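Local structure of adenylate kinase (3BE4) at residues 163-166 with 167-170; 190-194 with 195-199; 73-76 with 77-81. The protein probably transfers a phosphate group between ATP and AMP, and here holds the two-substrate mimic bis(adenosine)-5'-pentaphosphate. All blocks are in the same frame, centred on the assembly; numbering follows the deposited sequence. Where two conformers were deposited one is given.

All three contacts are local, each joining residues that follow one another in the chain, and all sit in the outer part of the molecule, their centres about 16 to 18 Å from that of the chain. Interaction 1 is the one that reaches the ligand: Arg165 bonds to the pentaphosphate of AP5, and its side chain lies about 4 Å from a magnesium ion. In interaction 3 the side chain of Val73 still comes within about 7 Å of AP5, whereas in interaction 2 the Tyr191 side chain is about 11 Å from AP5. Interactions 1 and 2 lie on opposite sides of the chain's centre, about 32 Å apart between contact centres. Interactions 2 and 3 both end a helix with a Schellman motif.

Interaction 1: residues 163-166 with 167-170; sequences VWRD and DDNA. With AP5 (bis(adenosine)-5'-pentaphosphate), chain C.
Trp164 lays its indole beside the turn that follows, NE1 standing 3.7 Å from CB of Asp168. Ring and carboxylate planes lie 68° apart, and the two side chains run antiparallel past one another. A water in the plane of the ring links the two residues, giving a proton to Asp168 O and taking a weak bond from Trp164 NE1.

Arg165 carries the contact to the ligand. A bend at chi3 (57°) turns its guanidinium edge-on to Asp167, which it grips side-on: Arg165 NE reaches Asp167 OD1 at 3.0 Å, on the syn lone pair, while Arg165 NH2 reaches OD2 at 2.8 Å. Two bonds to one carboxylate, the planes 14° apart, restrain the guanidinium's rotation and present its remaining N-H groups to AP5. NH1 of Arg165 bonds to AP5 O2G at 3.2 Å and NH2 to AP5 O3A at 3.1 Å. This is the phosphate site, within the active-site lid region of adenylate kinases; Arg132, Arg176 and Arg41 also bond to AP5, and the polyphosphate and carboxylates probably offset this gathering of positive charge. The backbone of Arg165 is tied as well, its O accepting N of Asp168 at 2.9 Å. A second water, which accepts from Arg165 N, also lies within bonding distance of Asp168 OD2, whose carboxylate forms salt bridges with Arg132 and Arg176.

Asp166 offers its backbone O to Asn169 ND2 at 2.9 Å, in plane with both the carbonyl and the amide, while OD1 of Asn169 caps Ala172 N at the start of helix 170-184.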
loop_
_atom_site.group_PDB
_atom_site.type_symbol
_atom_site.label_atom_id
_atom_site.label_comp_id
_atom_site.label_asym_id
_atom_site.label_seq_id
_atom_site.Cartn_x
_atom_site.Cartn_y
_atom_site.Cartn_z
ATOM N N VAL A 163 13.259 10.622 -6.744
ATOM C CA VAL A 163 12.495 11.201 -7.829
ATOM C C VAL A 163 11.027 11.447 -7.424
ATOM O O VAL A 163 10.526 10.970 -6.412
ATOM C CB VAL A 163 12.574 10.437 -9.193
ATOM C CG1 VAL A 163 14.073 10.146 -9.538
ATOM C CG2 VAL A 163 11.721 9.198 -9.030
ATOM N N TRP A 164 10.407 12.306 -8.199
ATOM C CA TRP A 164 8.985 12.712 -8.103
ATOM C C TRP A 164 8.189 11.551 -8.692
ATOM O O TRP A 164 8.652 10.764 -9.498
ATOM C CB TRP A 164 8.778 13.972 -8.924
ATOM C CG TRP A 164 7.312 14.539 -8.820
ATOM C CD1 TRP A 164 6.689 14.860 -7.651
ATOM C CD2 TRP A 164 6.487 14.795 -9.911
ATOM N NE1 TRP A 164 5.436 15.367 -8.030
ATOM C CE2 TRP A 164 5.347 15.385 -9.412
ATOM C CE3 TRP A 164 6.635 14.586 -11.267
ATOM C CZ2 TRP A 164 4.201 15.714 -10.300
ATOM C CZ3 TRP A 164 5.579 14.984 -12.182
ATOM C CH2 TRP A 164 4.378 15.514 -11.643
ATOM N N ARG A 165 6.941 11.429 -8.171
ATOM C CA ARG A 165 5.884 10.550 -8.746
ATOM C C ARG A 165 4.873 11.365 -9.545
ATOM O O ARG A 165 4.325 12.274 -8.978
ATOM C CB ARG A 165 5.128 9.799 -7.613
ATOM C CG ARG A 165 5.724 8.414 -7.429
ATOM C CD ARG A 165 5.104 7.761 -6.170
ATOM N NE ARG A 165 3.632 7.698 -6.263
ATOM C CZ ARG A 165 2.850 6.956 -5.433
ATOM N NH1 ARG A 165 3.393 6.327 -4.410
ATOM N NH2 ARG A 165 1.501 7.015 -5.594
ATOM N N ASP A 166 4.695 10.968 -10.780
ATOM C CA ASP A 166 3.865 11.779 -11.663
ATOM C C ASP A 166 2.467 11.813 -11.185
ATOM O O ASP A 166 1.773 12.775 -11.627
ATOM C CB ASP A 166 3.879 11.245 -13.066
ATOM C CG ASP A 166 5.196 11.501 -13.794
ATOM O OD1 ASP A 166 5.295 12.219 -14.771
ATOM O OD2 ASP A 166 6.274 10.902 -13.461
ATOM N N ASP A 167 2.002 10.896 -10.311
ATOM C CA ASP A 167 0.617 11.041 -9.883
ATOM C C ASP A 167 0.442 11.984 -8.669
ATOM O O ASP A 167 -0.674 12.153 -8.148
ATOM C CB ASP A 167 0.013 9.640 -9.544
ATOM C CG ASP A 167 0.716 8.880 -8.428
ATOM O OD1 ASP A 167 1.906 9.043 -8.289
ATOM O OD2 ASP A 167 0.106 7.923 -7.829
ATOM N N ASP A 168 1.582 12.537 -8.198
ATOM C CA ASP A 168 1.573 13.456 -7.104
ATOM C C ASP A 168 1.272 14.919 -7.549
ATOM O O ASP A 168 1.285 15.845 -6.706
ATOM C CB ASP A 168 2.860 13.317 -6.274
ATOM C CG ASP A 168 2.771 12.037 -5.386
ATOM O OD1 ASP A 168 1.706 11.367 -5.196
ATOM O OD2 ASP A 168 3.902 11.657 -4.910
ATOM N N ASN A 169 0.544 15.047 -8.623
ATOM C CA ASN A 169 0.166 16.400 -9.070
ATOM C C ASN A 169 -1.212 16.721 -8.403
ATOM O O ASN A 169 -1.950 15.802 -7.964
ATOM C CB ASN A 169 0.038 16.362 -10.588
ATOM C CG ASN A 169 -1.089 15.388 -11.077
ATOM O OD1 ASN A 169 -2.359 15.763 -11.183
ATOM N ND2 ASN A 169 -0.717 14.158 -11.434
ATOM N N ALA A 170 -1.546 18.023 -8.316
ATOM C CA ALA A 170 -2.668 18.458 -7.473
ATOM C C ALA A 170 -3.988 17.831 -7.924
ATOM O O ALA A 170 -4.747 17.355 -7.056
ATOM C CB ALA A 170 -2.832 20.020 -7.560
HETATM P PA AP5 C . -0.160 3.574 -4.844
HETATM O O1A AP5 C . 1.316 3.550 -5.270
HETATM O O2A AP5 C . -0.630 2.637 -3.832
HETATM O O3A AP5 C . -0.548 5.067 -4.417
HETATM P PB AP5 C . -1.644 5.614 -3.405
HETATM O O1B AP5 C . -2.760 4.693 -3.288
HETATM O O2B AP5 C . -1.874 7.085 -3.776
HETATM O O3B AP5 C . -0.751 5.540 -1.983
HETATM P PG AP5 C . 0.719 6.005 -1.709
HETATM O O1G AP5 C . 0.861 7.398 -2.216
HETATM O O2G AP5 C . 1.603 4.939 -2.213
HETATM O O3G AP5 C . 0.592 6.014 -0.134
HETATM P PD AP5 C . 1.280 5.164 1.077
HETATM O O1D AP5 C . 2.103 4.104 0.480
HETATM O O2D AP5 C . 0.183 4.869 2.014
HETATM O O3D AP5 C . 2.165 6.286 1.796
HETATM P PE AP5 C . 3.753 6.403 1.842
HETATM O O1E AP5 C . 4.252 6.460 0.497
HETATM O O2E AP5 C . 4.357 5.380 2.784
HETATM O O5F AP5 C . -1.146 3.364 -6.084
HETATM C C5F AP5 C . -0.731 4.100 -7.246
HETATM C C4F AP5 C . -2.043 4.136 -8.135
HETATM O O4F AP5 C . -2.109 2.899 -8.802
HETATM C C3F AP5 C . -3.358 4.314 -7.476
HETATM O O3F AP5 C . -3.646 5.672 -7.225
HETATM C C2F AP5 C . -4.228 3.736 -8.612
HETATM O O2F AP5 C . -4.224 4.631 -9.792
HETATM C C1F AP5 C . -3.475 2.480 -9.010
HETATM N N9A AP5 C . -3.834 1.380 -8.155
HETATM C C8A AP5 C . -2.947 0.813 -7.198
HETATM N N7A AP5 C . -3.539 -0.190 -6.572
HETATM C C5A AP5 C . -4.818 -0.337 -7.146
HETATM C C6A AP5 C . -5.823 -1.257 -6.919
HETATM N N6A AP5 C . -5.911 -2.175 -5.949
HETATM N N1A AP5 C . -6.972 -1.061 -7.725
HETATM C C2A AP5 C . -6.951 -0.142 -8.666
HETATM N N3A AP5 C . -5.990 0.770 -8.930
HETATM C C4A AP5 C . -4.822 0.596 -8.157
HETATM O O5J AP5 C . 3.902 7.764 2.612
HETATM C C5J AP5 C . 3.566 9.064 1.918
HETATM C C4J AP5 C . 4.545 10.094 2.522
HETATM O O4J AP5 C . 4.390 10.320 3.936
HETATM C C3J AP5 C . 6.004 9.759 2.200
HETATM O O3J AP5 C . 6.705 10.954 1.926
HETATM C C2J AP5 C . 6.396 9.274 3.561
HETATM O O2J AP5 C . 7.783 9.474 3.794
HETATM C C1J AP5 C . 5.750 10.089 4.593
HETATM N N9B AP5 C . 5.389 9.517 5.854
HETATM C C8B AP5 C . 5.049 8.190 6.107
HETATM N N7B AP5 C . 4.711 8.087 7.406
HETATM C C5B AP5 C . 4.838 9.325 7.989
HETATM C C6B AP5 C . 4.463 9.859 9.262
HETATM N N6B AP5 C . 3.987 9.046 10.205
HETATM N N1B AP5 C . 4.680 11.184 9.489
HETATM C C2B AP5 C . 5.110 12.017 8.445
HETATM N N3B AP5 C . 5.395 11.582 7.180
HETATM C C4B AP5 C . 5.168 10.243 6.913
HETATM O O HOH W 1 3.739 16.798 -5.542
HETATM O O HOH W 2 6.427 12.536 -5.314
#

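Interaction 2: residues 190-194 with 195-199; sequences FYEDL and GILKR
A Schellman motif closes helix 186-192 and turns the chain into strand 197-201, an outermost strand of the parallel sheet in this P-loop-type fold. Gly195 takes the positive phi (75°) at which the chain leaves the helix. Its N bonds to Glu192 O at 2.9 Å, closing a type I beta turn, and Ile196 N reaches back to Tyr191 O at 3.3 Å, nearly in line with the carbonyl.

Apolar groups bridge the turn. Ile196 crosses Tyr191 at a slant, with CD1 4.2 Å from CD1 of the ring. Leu197 packs against the helix end: its CD1 rests 3.9 Å from Tyr191 CB, and its CB lies 3.8 Å from Glu192 CG. Beyond the turn, Tyr191 and Ile196 both pack on Val115 of the adjoining strand 114-119, and the Tyr191 side chain continues inward to Ile9 and Ile11.

On the outer side, the extended Glu192 meets Arg199 at about a right angle. NH2 of Arg199 bonds to Glu192 OE2 at 2.9 Å, the oxygen lying in the guanidinium plane but the nitrogen standing 39° out of the carboxylate plane. A water joins the same OE2 to Arg199 NE, and NH1 pairs with Glu119. Two carboxylates, Glu192 and Glu119, probably offset the charge of Arg199, while bonds to separate nitrogens limit its rotation and tie the helix end to the sheet edge.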
loop_
_atom_site.group_PDB
_atom_site.type_symbol
_atom_site.label_atom_id
_atom_site.label_comp_id
_atom_site.label_asym_id
_atom_site.label_seq_id
_atom_site.Cartn_x
_atom_site.Cartn_y
_atom_site.Cartn_z
ATOM N N PHE A 190 -16.629 -3.716 5.761
ATOM C CA PHE A 190 -16.513 -5.039 5.180
ATOM C C PHE A 190 -15.667 -5.871 6.118
ATOM O O PHE A 190 -16.016 -7.015 6.458
ATOM C CB PHE A 190 -15.856 -4.975 3.797
ATOM C CG PHE A 190 -15.717 -6.316 3.077
ATOM C CD1 PHE A 190 -16.641 -6.722 2.065
ATOM C CD2 PHE A 190 -14.637 -7.134 3.321
ATOM C CE1 PHE A 190 -16.498 -7.923 1.391
ATOM C CE2 PHE A 190 -14.471 -8.350 2.650
ATOM C CZ PHE A 190 -15.371 -8.761 1.661
ATOM N N TYR A 191 -14.529 -5.334 6.537
ATOM C CA TYR A 191 -13.633 -6.099 7.423
ATOM C C TYR A 191 -13.977 -6.077 8.877
ATOM O O TYR A 191 -13.573 -7.004 9.616
ATOM C CB TYR A 191 -12.152 -5.708 7.179
ATOM C CG TYR A 191 -11.738 -6.226 5.828
ATOM C CD1 TYR A 191 -11.673 -7.594 5.532
ATOM C CD2 TYR A 191 -11.387 -5.314 4.783
ATOM C CE1 TYR A 191 -11.288 -8.090 4.234
ATOM C CE2 TYR A 191 -10.994 -5.787 3.516
ATOM C CZ TYR A 191 -10.987 -7.161 3.222
ATOM O OH TYR A 191 -10.616 -7.556 1.982
ATOM N N GLU A 192 -14.594 -5.001 9.347
ATOM C CA GLU A 192 -15.120 -4.973 10.744
ATOM C C GLU A 192 -16.197 -6.037 10.899
ATOM O O GLU A 192 -16.286 -6.691 11.933
ATOM C CB GLU A 192 -15.756 -3.652 10.998
ATOM C CG GLU A 192 -14.685 -2.633 11.273
ATOM C CD GLU A 192 -15.317 -1.277 11.658
ATOM O OE1 GLU A 192 -16.453 -0.957 11.169
ATOM O OE2 GLU A 192 -14.664 -0.534 12.416
ATOM N N ASP A 193 -17.000 -6.220 9.870
ATOM C CA ASP A 193 -18.034 -7.317 9.863
ATOM C C ASP A 193 -17.489 -8.722 9.941
ATOM O O ASP A 193 -18.186 -9.627 10.420
ATOM C CB ASP A 193 -18.984 -7.187 8.676
ATOM C CG ASP A 193 -19.930 -5.965 8.834
ATOM O OD1 ASP A 193 -19.948 -5.336 9.916
ATOM O OD2 ASP A 193 -20.637 -5.607 7.858
ATOM N N LEU A 194 -16.221 -8.907 9.589
ATOM C CA LEU A 194 -15.510 -10.160 9.668
ATOM C C LEU A 194 -14.769 -10.205 11.000
ATOM O O LEU A 194 -14.189 -11.234 11.351
ATOM C CB LEU A 194 -14.513 -10.349 8.457
ATOM C CG LEU A 194 -15.173 -10.508 7.060
ATOM C CD1 LEU A 194 -14.158 -10.473 5.884
ATOM C CD2 LEU A 194 -16.032 -11.793 6.982
ATOM N N GLY A 195 -14.741 -9.108 11.747
ATOM C CA GLY A 195 -14.147 -9.070 13.066
ATOM C C GLY A 195 -12.659 -9.059 13.113
ATOM O O GLY A 195 -12.055 -9.225 14.190
ATOM N N ILE A 196 -12.027 -8.685 11.958
ATOM C CA ILE A 196 -10.545 -8.694 11.927
ATOM C C ILE A 196 -9.862 -7.327 11.700
ATOM O O ILE A 196 -8.626 -7.270 11.636
ATOM C CB ILE A 196 -10.024 -9.630 10.836
ATOM C CG1 ILE A 196 -10.561 -9.250 9.485
ATOM C CG2 ILE A 196 -10.510 -11.042 11.126
ATOM C CD1 ILE A 196 -9.994 -10.111 8.383
ATOM N N LEU A 197 -10.634 -6.272 11.777
ATOM C CA LEU A 197 -10.117 -4.887 11.546
ATOM C C LEU A 197 -9.731 -4.179 12.838
ATOM O O LEU A 197 -10.557 -4.142 13.844
ATOM C CB LEU A 197 -11.157 -4.108 10.888
ATOM C CG LEU A 197 -10.519 -2.737 10.399
ATOM C CD1 LEU A 197 -10.981 -2.409 8.941
ATOM C CD2 LEU A 197 -10.887 -1.643 11.406
ATOM N N LYS A 198 -8.562 -3.569 12.842
ATOM C CA LYS A 198 -8.067 -2.735 13.940
ATOM C C LYS A 198 -7.606 -1.382 13.261
ATOM O O LYS A 198 -7.303 -1.352 12.130
ATOM C CB LYS A 198 -6.949 -3.355 14.753
ATOM C CG LYS A 198 -7.673 -4.378 15.840
ATOM C CD LYS A 198 -6.804 -5.018 16.866
ATOM C CE LYS A 198 -7.716 -5.969 17.716
ATOM N N ARG A 199 -7.568 -0.314 14.036
ATOM C CA ARG A 199 -7.249 1.045 13.560
ATOM C C ARG A 199 -6.005 1.506 14.224
ATOM O O ARG A 199 -5.654 1.140 15.418
ATOM C CB ARG A 199 -8.388 1.966 13.920
ATOM C CG ARG A 199 -9.721 1.536 13.379
ATOM C CD ARG A 199 -10.904 2.636 13.501
ATOM N NE ARG A 199 -12.151 2.113 13.013
ATOM C CZ ARG A 199 -12.995 2.803 12.275
ATOM N NH1 ARG A 199 -12.735 4.062 11.970
ATOM N NH2 ARG A 199 -14.139 2.245 11.878
HETATM O O HOH W 3 -12.911 -0.426 14.381
#

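Interaction 3: residues 73-76 with 77-81; sequences VKEK and FDLGV
Phe77 lies alongside Val73 one turn earlier in the helix, the two side chains running parallel, so that CE2 of the ring meets Val73 CG1 at 3.6 Å. The valine's CG1 stands opposite its own backbone N (chi1 167°), which places it against the CD2-CE2 rim of the ring. Val73 O sits at the ring edge, in its plane, and also accepts N of Phe77 at 3.2 Å in the ordinary helical bond.

A second pair bridges the exposed flank. Lys74 runs out nearly straight and bends at its last torsion (chi4 -75°), bringing NZ to the syn lone pair of Asp78 OD2 at 3.1 Å in a salt bridge. Next to it, Leu79 leans along Glu75, its CD1 4.0 Å from the glutamate CG.

The helix then stops in a Schellman motif. Gly80 turns to positive phi, and Val81 N returns to Lys76 O at 3.1 Å; the same oxygen takes a weak bond from Leu79 N, while Gly80 N bonds to Phe77 O.

Around this end of helix 66-78, Phe77 fits against Ile104, Leu105 and Ile108 of helix 95-108 and meets Phe86 of strand 86-89 edge-to-face, Val73 touches Thr36 of helix 36-45, and Val81 rests on Ala32 of strand 32-35.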
loop_
_atom_site.group_PDB
_atom_site.type_symbol
_atom_site.label_atom_id
_atom_site.label_comp_id
_atom_site.label_asym_id
_atom_site.label_seq_id
_atom_site.Cartn_x
_atom_site.Cartn_y
_atom_site.Cartn_z
ATOM N N VAL A 73 -2.394 -9.774 -8.411
ATOM C CA VAL A 73 -2.297 -10.341 -7.040
ATOM C C VAL A 73 -2.400 -11.874 -7.128
ATOM O O VAL A 73 -1.665 -12.594 -6.461
ATOM C CB VAL A 73 -3.354 -9.751 -6.175
ATOM C CG1 VAL A 73 -3.535 -10.511 -4.854
ATOM C CG2 VAL A 73 -3.006 -8.160 -6.037
ATOM N N LYS A 74 -3.369 -12.393 -7.895
ATOM C CA LYS A 74 -3.510 -13.834 -7.999
ATOM C C LYS A 74 -2.180 -14.452 -8.485
ATOM O O LYS A 74 -1.846 -15.533 -8.004
ATOM C CB LYS A 74 -4.589 -14.076 -9.098
ATOM C CG LYS A 74 -4.919 -15.606 -9.269
ATOM C CD LYS A 74 -6.348 -15.894 -9.786
ATOM C CE LYS A 74 -6.595 -17.415 -9.598
ATOM N NZ LYS A 74 -5.858 -18.205 -10.609
ATOM N N GLU A 75 -1.483 -13.813 -9.418
ATOM C CA GLU A 75 -0.263 -14.316 -9.986
ATOM C C GLU A 75 0.717 -14.486 -8.813
ATOM O O GLU A 75 1.427 -15.556 -8.671
ATOM C CB GLU A 75 0.285 -13.357 -11.022
ATOM C CG GLU A 75 1.630 -13.808 -11.560
ATOM C CD GLU A 75 2.170 -12.918 -12.668
ATOM O OE1 GLU A 75 2.157 -11.668 -12.542
ATOM O OE2 GLU A 75 2.715 -13.495 -13.642
ATOM N N LYS A 76 0.741 -13.527 -7.874
ATOM C CA LYS A 76 1.728 -13.689 -6.718
ATOM C C LYS A 76 1.402 -14.875 -5.893
ATOM O O LYS A 76 2.292 -15.690 -5.444
ATOM C CB LYS A 76 1.658 -12.490 -5.788
ATOM C CG LYS A 76 2.023 -11.163 -6.444
ATOM C CD LYS A 76 3.510 -10.957 -6.461
ATOM C CE LYS A 76 3.909 -10.081 -7.649
ATOM N NZ LYS A 76 5.400 -10.243 -7.892
ATOM N N PHE A 77 0.126 -15.039 -5.520
ATOM C CA PHE A 77 -0.330 -16.181 -4.746
ATOM C C PHE A 77 -0.051 -17.471 -5.480
ATOM O O PHE A 77 0.472 -18.380 -4.838
ATOM C CB PHE A 77 -1.822 -16.060 -4.479
ATOM C CG PHE A 77 -2.067 -15.150 -3.272
ATOM C CD1 PHE A 77 -2.095 -15.643 -1.970
ATOM C CD2 PHE A 77 -2.309 -13.757 -3.456
ATOM C CE1 PHE A 77 -2.319 -14.822 -0.808
ATOM C CE2 PHE A 77 -2.558 -12.862 -2.299
ATOM C CZ PHE A 77 -2.624 -13.384 -1.016
ATOM N N ASP A 78 -0.319 -17.493 -6.789
ATOM C CA ASP A 78 -0.174 -18.782 -7.527
ATOM C C ASP A 78 1.328 -19.177 -7.562
ATOM O O ASP A 78 1.687 -20.395 -7.647
ATOM C CB ASP A 78 -0.677 -18.602 -8.948
ATOM C CG ASP A 78 -2.295 -18.612 -9.005
ATOM O OD1 ASP A 78 -2.928 -18.971 -8.009
ATOM O OD2 ASP A 78 -2.781 -18.263 -10.085
ATOM N N LEU A 79 2.225 -18.196 -7.609
ATOM C CA LEU A 79 3.692 -18.530 -7.710
ATOM C C LEU A 79 4.266 -19.011 -6.386
ATOM O O LEU A 79 5.442 -19.363 -6.401
ATOM C CB LEU A 79 4.443 -17.297 -8.196
ATOM C CG LEU A 79 4.125 -16.766 -9.642
ATOM C CD1 LEU A 79 4.780 -15.437 -9.770
ATOM C CD2 LEU A 79 4.594 -17.756 -10.724
ATOM N N GLY A 80 3.543 -18.822 -5.280
ATOM C CA GLY A 80 4.020 -19.198 -3.869
ATOM C C GLY A 80 4.615 -18.058 -3.101
ATOM O O GLY A 80 5.206 -18.282 -2.022
ATOM N N VAL A 81 4.553 -16.832 -3.632
ATOM C CA VAL A 81 5.179 -15.628 -2.989
ATOM C C VAL A 81 4.590 -15.361 -1.591
ATOM O O VAL A 81 5.282 -14.741 -0.752
ATOM C CB VAL A 81 5.011 -14.399 -3.955
ATOM C CG1 VAL A 81 5.433 -13.070 -3.286
ATOM C CG2 VAL A 81 5.815 -14.632 -5.231
#